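PDB 2ZWS: neutral ceramidase from Pseudomonas aeruginosa, which hydrolyses the N-acyl linkage of ceramides to give sphingosine and free fatty acid, and also runs the reverse synthesis, with a bound zinc ion. Local coordinates for residues V203-M208 with D218-A223; M38-R43 with T61-I66. All blocks are in the same frame, centred on the assembly; numbering follows the deposited sequence. Where two conformers were deposited one is given.

Contact 1. Residues V203-M208 with D218-A223; sequences VHSTSM and DNKGYA. With ZN (zinc ion), chain B.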
loop_
_atom_site.group_PDB
_atom_site.type_symbol
_atom_site.label_atom_id
_atom_site.label_comp_id
_atom_site.label_asym_id
_atom_site.label_seq_id
_atom_site.Cartn_x
_atom_site.Cartn_y
_atom_site.Cartn_z
ATOM N N VAL A 203 -6.204 4.561 8.970
ATOM C CA VAL A 203 -5.105 5.028 9.819
ATOM C C VAL A 203 -3.843 5.042 8.964
ATOM O O VAL A 203 -3.567 4.044 8.301
ATOM C CB VAL A 203 -4.923 4.152 11.111
ATOM C CG1 VAL A 203 -4.595 2.652 10.784
ATOM C CG2 VAL A 203 -3.878 4.791 12.051
ATOM N N HIS A 204 -3.120 6.163 8.951
ATOM C CA HIS A 204 -1.847 6.194 8.217
ATOM C C HIS A 204 -0.927 5.047 8.631
ATOM O O HIS A 204 -0.752 4.767 9.818
ATOM C CB HIS A 204 -1.109 7.529 8.369
ATOM C CG HIS A 204 -1.405 8.501 7.277
ATOM N ND1 HIS A 204 -2.621 9.152 7.167
ATOM C CD2 HIS A 204 -0.644 8.932 6.239
ATOM C CE1 HIS A 204 -2.595 9.922 6.086
ATOM N NE2 HIS A 204 -1.410 9.795 5.505
ATOM N N SER A 205 -0.325 4.421 7.626
ATOM C CA SER A 205 0.624 3.351 7.853
ATOM C C SER A 205 2.042 3.930 7.935
ATOM O O SER A 205 2.914 3.689 7.069
ATOM C CB SER A 205 0.489 2.289 6.748
ATOM O OG SER A 205 -0.755 1.615 6.919
ATOM N N THR A 206 2.263 4.662 9.022
ATOM C CA THR A 206 3.464 5.488 9.191
ATOM C C THR A 206 4.118 5.184 10.533
ATOM O O THR A 206 4.835 6.012 11.086
ATOM C CB THR A 206 3.100 6.990 9.174
ATOM O OG1 THR A 206 2.016 7.220 10.092
ATOM C CG2 THR A 206 2.673 7.454 7.788
ATOM N N SER A 207 3.845 4.005 11.092
ATOM C CA SER A 207 4.511 3.635 12.344
ATOM C C SER A 207 6.031 3.556 12.196
ATOM O O SER A 207 6.755 3.860 13.136
ATOM C CB SER A 207 3.959 2.310 12.872
ATOM O OG SER A 207 2.583 2.453 13.196
ATOM N N MET A 208 6.511 3.085 11.032
ATOM C CA MET A 208 7.940 3.131 10.717
ATOM C C MET A 208 8.198 4.525 10.154
ATOM O O MET A 208 7.558 4.947 9.173
ATOM C CB MET A 208 8.300 2.080 9.674
ATOM C CG MET A 208 8.072 0.615 10.096
ATOM S SD MET A 208 8.949 0.113 11.594
ATOM C CE MET A 208 10.668 0.388 11.114
ATOM N N ASP A 218 4.597 -1.976 7.233
ATOM C CA ASP A 218 4.125 -1.098 8.321
ATOM C C ASP A 218 2.968 -1.700 9.092
ATOM O O ASP A 218 2.836 -2.920 9.122
ATOM C CB ASP A 218 3.823 0.301 7.769
ATOM C CG ASP A 218 3.959 1.403 8.818
ATOM O OD1 ASP A 218 2.999 1.631 9.601
ATOM O OD2 ASP A 218 5.028 2.058 8.851
ATOM N N ASN A 219 2.139 -0.881 9.750
ATOM C CA ASN A 219 1.224 -1.473 10.706
ATOM C C ASN A 219 0.144 -2.354 10.061
ATOM O O ASN A 219 -0.215 -3.413 10.598
ATOM C CB ASN A 219 0.659 -0.436 11.692
ATOM C CG ASN A 219 -0.096 0.705 11.029
ATOM O OD1 ASN A 219 -1.047 0.479 10.280
ATOM N ND2 ASN A 219 0.270 1.956 11.378
ATOM N N LYS A 220 -0.379 -1.946 8.903
ATOM C CA LYS A 220 -1.373 -2.794 8.218
ATOM C C LYS A 220 -0.755 -4.072 7.713
ATOM O O LYS A 220 -1.358 -5.137 7.784
ATOM C CB LYS A 220 -2.057 -2.011 7.091
ATOM C CG LYS A 220 -3.043 -0.926 7.678
ATOM C CD LYS A 220 -3.902 -0.333 6.577
ATOM C CE LYS A 220 -4.984 0.611 7.174
ATOM N NZ LYS A 220 -5.980 -0.157 7.993
ATOM N N GLY A 221 0.495 -3.982 7.282
ATOM C CA GLY A 221 1.221 -5.174 6.858
ATOM C C GLY A 221 1.464 -6.127 8.017
ATOM O O GLY A 221 1.447 -7.363 7.809
ATOM N N TYR A 222 1.733 -5.599 9.214
ATOM C CA TYR A 222 1.889 -6.474 10.376
ATOM C C TYR A 222 0.557 -7.156 10.715
ATOM O O TYR A 222 0.513 -8.347 11.010
ATOM C CB TYR A 222 2.398 -5.739 11.629
ATOM C CG TYR A 222 2.564 -6.771 12.724
ATOM C CD1 TYR A 222 1.586 -6.932 13.706
ATOM C CD2 TYR A 222 3.653 -7.656 12.718
ATOM C CE1 TYR A 222 1.695 -7.914 14.677
ATOM C CE2 TYR A 222 3.783 -8.654 13.688
ATOM C CZ TYR A 222 2.790 -8.777 14.660
ATOM O OH TYR A 222 2.884 -9.741 15.623
ATOM N N ALA A 223 -0.540 -6.408 10.641
ATOM C CA ALA A 223 -1.854 -7.035 10.871
ATOM C C ALA A 223 -2.100 -8.222 9.930
ATOM O O ALA A 223 -2.560 -9.283 10.379
ATOM C CB ALA A 223 -2.940 -5.985 10.725
HETATM ZN ZN ZN B . -0.897 10.250 3.508
HETATM O O HOH W 1 6.144 3.659 7.074
HETATM O O HOH W 2 1.206 10.475 3.525
#
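Asp218 reaches from residues 218-223 across to the loop Ser205-Met208. Asp218 CB lies 4.0 Å from Ser205 CB. CG is anti to the backbone N (chi1 -153°). Asp218 OD1 takes the N-H of Ser207 on its syn lone pair, at 2.9 Å from Ser207 N. The same oxygen is met on its anti side by the N-H of Asn219. Asp218 OD2 accepts from Met208 N at 2.8 Å, with the donor 28° out of the carboxylate plane, and also meets a water that bonds to Met208 O. The carboxylate thus grips two successive N-H groups of the loop. These bonds are set against a close approach of both its oxygens to Ser205 O, another acceptor, which is no bond.

Beside it, Asn219 ND2 gives a nearly straight bond to Ser207 OG (3.0 Å, 178°), in its own amide plane. A second, weak bond runs to His204 O. Ser205 OG touches Lys220 CG at 3.5 Å, while its hydrogen bond goes to Thr96 O.

His204 turns the other way and binds zinc through NE2, with ND1 held by Leu249 O. It is one ligand of the ceramidase zinc site, completed by His97, Glu411, Tyr448 and water.

Contact 2. Residues M38-R43 with T61-I66; sequences MRQWAR and TDLGMI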
loop_
_atom_site.group_PDB
_atom_site.type_symbol
_atom_site.label_atom_id
_atom_site.label_comp_id
_atom_site.label_asym_id
_atom_site.label_seq_id
_atom_site.Cartn_x
_atom_site.Cartn_y
_atom_site.Cartn_z
ATOM N N MET A 38 10.142 -6.718 6.360
ATOM C CA MET A 38 9.191 -7.668 5.806
ATOM C C MET A 38 8.923 -7.279 4.354
ATOM O O MET A 38 9.056 -6.103 3.981
ATOM C CB MET A 38 7.880 -7.728 6.627
ATOM C CG MET A 38 8.018 -8.286 8.068
ATOM S SD MET A 38 6.506 -8.996 8.831
ATOM C CE MET A 38 5.362 -7.624 8.653
ATOM N N ARG A 39 8.569 -8.274 3.536
ATOM C CA ARG A 39 8.311 -8.003 2.130
ATOM C C ARG A 39 6.954 -7.321 1.931
ATOM O O ARG A 39 6.111 -7.286 2.840
ATOM C CB ARG A 39 8.391 -9.287 1.298
ATOM C CG ARG A 39 9.858 -9.723 1.090
ATOM C CD ARG A 39 10.022 -10.843 0.005
ATOM N NE ARG A 39 11.466 -11.031 -0.197
ATOM C CZ ARG A 39 12.161 -10.667 -1.276
ATOM N NH1 ARG A 39 11.565 -10.221 -2.379
ATOM N NH2 ARG A 39 13.485 -10.803 -1.261
ATOM N N GLN A 40 6.772 -6.790 0.725
ATOM C CA GLN A 40 5.532 -6.177 0.281
ATOM C C GLN A 40 4.771 -7.150 -0.612
ATOM O O GLN A 40 5.377 -7.794 -1.499
ATOM C CB GLN A 40 5.870 -4.929 -0.542
ATOM C CG GLN A 40 6.650 -3.871 0.260
ATOM C CD GLN A 40 7.134 -2.760 -0.634
ATOM O OE1 GLN A 40 6.474 -1.729 -0.761
ATOM N NE2 GLN A 40 8.218 -2.978 -1.298
ATOM N N TRP A 41 3.450 -7.230 -0.417
ATOM C CA TRP A 41 2.616 -8.210 -1.141
ATOM C C TRP A 41 1.410 -7.537 -1.772
ATOM O O TRP A 41 0.901 -6.482 -1.275
ATOM C CB TRP A 41 2.106 -9.310 -0.178
ATOM C CG TRP A 41 3.278 -9.997 0.488
ATOM C CD1 TRP A 41 3.883 -9.654 1.669
ATOM C CD2 TRP A 41 3.999 -11.130 -0.026
ATOM N NE1 TRP A 41 4.949 -10.501 1.920
ATOM C CE2 TRP A 41 5.045 -11.411 0.890
ATOM C CE3 TRP A 41 3.871 -11.917 -1.171
ATOM C CZ2 TRP A 41 5.943 -12.454 0.692
ATOM C CZ3 TRP A 41 4.764 -12.955 -1.369
ATOM C CH2 TRP A 41 5.795 -13.212 -0.449
ATOM N N ALA A 42 0.992 -8.108 -2.904
ATOM C CA ALA A 42 -0.327 -7.866 -3.462
ATOM C C ALA A 42 -1.211 -9.039 -3.039
ATOM O O ALA A 42 -0.829 -10.200 -3.196
ATOM C CB ALA A 42 -0.266 -7.812 -4.979
ATOM N N ARG A 43 -2.378 -8.717 -2.509
ATOM C CA ARG A 43 -3.336 -9.737 -2.034
ATOM C C ARG A 43 -4.596 -9.548 -2.856
ATOM O O ARG A 43 -5.234 -8.484 -2.795
ATOM C CB ARG A 43 -3.617 -9.513 -0.538
ATOM C CG ARG A 43 -2.461 -9.951 0.370
ATOM C CD ARG A 43 -2.699 -9.597 1.847
ATOM N NE ARG A 43 -1.650 -10.128 2.721
ATOM C CZ ARG A 43 -0.525 -9.476 3.018
ATOM N NH1 ARG A 43 -0.322 -8.263 2.517
ATOM N NH2 ARG A 43 0.400 -10.026 3.821
ATOM N N THR A 61 -2.575 -3.732 -1.954
ATOM C CA THR A 61 -1.130 -3.803 -2.100
ATOM C C THR A 61 -0.395 -3.108 -0.943
ATOM O O THR A 61 -0.816 -2.027 -0.453
ATOM C CB THR A 61 -0.681 -3.141 -3.443
ATOM O OG1 THR A 61 -1.025 -1.736 -3.436
ATOM C CG2 THR A 61 -1.318 -3.880 -4.670
ATOM N N ASP A 62 0.718 -3.715 -0.530
ATOM C CA ASP A 62 1.585 -3.133 0.492
ATOM C C ASP A 62 2.486 -2.010 -0.103
ATOM O O ASP A 62 3.718 -2.141 -0.134
ATOM C CB ASP A 62 2.462 -4.221 1.138
ATOM C CG ASP A 62 1.688 -5.219 1.997
ATOM O OD1 ASP A 62 0.805 -4.812 2.783
ATOM O OD2 ASP A 62 2.030 -6.424 1.949
ATOM N N LEU A 63 1.849 -0.929 -0.541
ATOM C CA LEU A 63 2.516 0.183 -1.227
ATOM C C LEU A 63 2.040 1.498 -0.637
ATOM O O LEU A 63 0.972 1.560 -0.014
ATOM C CB LEU A 63 2.159 0.194 -2.729
ATOM C CG LEU A 63 2.594 -1.063 -3.491
ATOM C CD1 LEU A 63 2.039 -1.056 -4.884
ATOM C CD2 LEU A 63 4.125 -1.146 -3.514
ATOM N N GLY A 64 2.789 2.580 -0.881
ATOM C CA GLY A 64 2.353 3.911 -0.465
ATOM C C GLY A 64 1.087 4.315 -1.186
ATOM O O GLY A 64 0.205 4.970 -0.617
ATOM N N MET A 65 0.984 3.903 -2.452
ATOM C CA MET A 65 -0.196 4.232 -3.238
ATOM C C MET A 65 -0.196 3.402 -4.502
ATOM O O MET A 65 0.794 2.710 -4.801
ATOM C CB MET A 65 -0.258 5.726 -3.546
ATOM C CG MET A 65 1.011 6.308 -4.020
ATOM S SD MET A 65 2.295 6.755 -2.768
ATOM C CE MET A 65 1.561 8.082 -1.836
ATOM N N ILE A 66 -1.319 3.415 -5.220
ATOM C CA ILE A 66 -1.273 2.756 -6.532
ATOM C C ILE A 66 -1.444 3.804 -7.607
ATOM O O ILE A 66 -2.490 4.378 -7.864
ATOM C CB ILE A 66 -2.212 1.548 -6.722
ATOM C CG1 ILE A 66 -3.632 1.983 -6.461
ATOM C CG2 ILE A 66 -1.786 0.369 -5.823
ATOM C CD1 ILE A 66 -3.965 1.847 -5.090
#
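Trp41 and Asp62 are joined by two hydrogen bonds, one through the backbone and one through the carboxylate. Asp62 N donates to Trp41 O at 2.9 Å. In return Trp41 N donates to Asp62 OD2, also at 2.9 Å, and meets it on the anti side, 16° out of the carboxylate plane. Thr61 CA adds a CA-H...O contact to the same Trp41 carbonyl oxygen. The Trp41 ring presents its edge to Asp62 OD2, with CD1 at 3.7 Å, while NE1 bonds to Asn580 OD1.

The charged interaction uses the same carboxylate oxygen. Arg43 NH1 forms a salt bridge with Asp62 OD2 at 3.0 Å, arriving on the syn side. The oxygen lies near the guanidinium plane, but the guanidinium and carboxylate planes are turned 71° apart, so the two groups do not pair flat. Arg43 is extended from CG to NE, and its NE has a second acidic partner in Glu228 on helix 218-231. OD2 therefore has two donors, which probably favours the charged form of Asp62.

Ala42 and Thr61 form an antiparallel non-hydrogen-bonded pair at the end of the hairpin formed by strands 41-49 and 55-61. Past Thr61 the chain leaves the sheet through an inverse gamma turn centred on Asp62.

The nonpolar contacts are few. Ala42 CB meets Thr61 CG2 at 4.1 Å on the sheet face covered by helix 120-138. Beyond the strand pair, Gln40 CB lies 3.9 Å from Asp62 CB.

In the fold
After strands 5-13, 22-24 and 32-36 the chain reaches residues 38-43, whose last three begin strand 41-49, which pairs with 5-13. Contact 2 joins the open end of the hairpin of strands 41-49 and 55-61, where the chain turns off towards helix 68-81. Contact 1 comes later. It closes the loop that carries short strand 214-215 between residues 203-208 and residues 218-223 of helix 218-231. The two are in series, neither nested nor crossed, with centres about 11 Å apart. They touch where Gly221 CA lies 4.1 Å from Asp62 OD1. Gly64 O of contact 2 bonds to His97 ND1, and His97 binds the same zinc as His204 of contact 1. Contact 2 further borders the C-terminal part through Asp579 and Asn580.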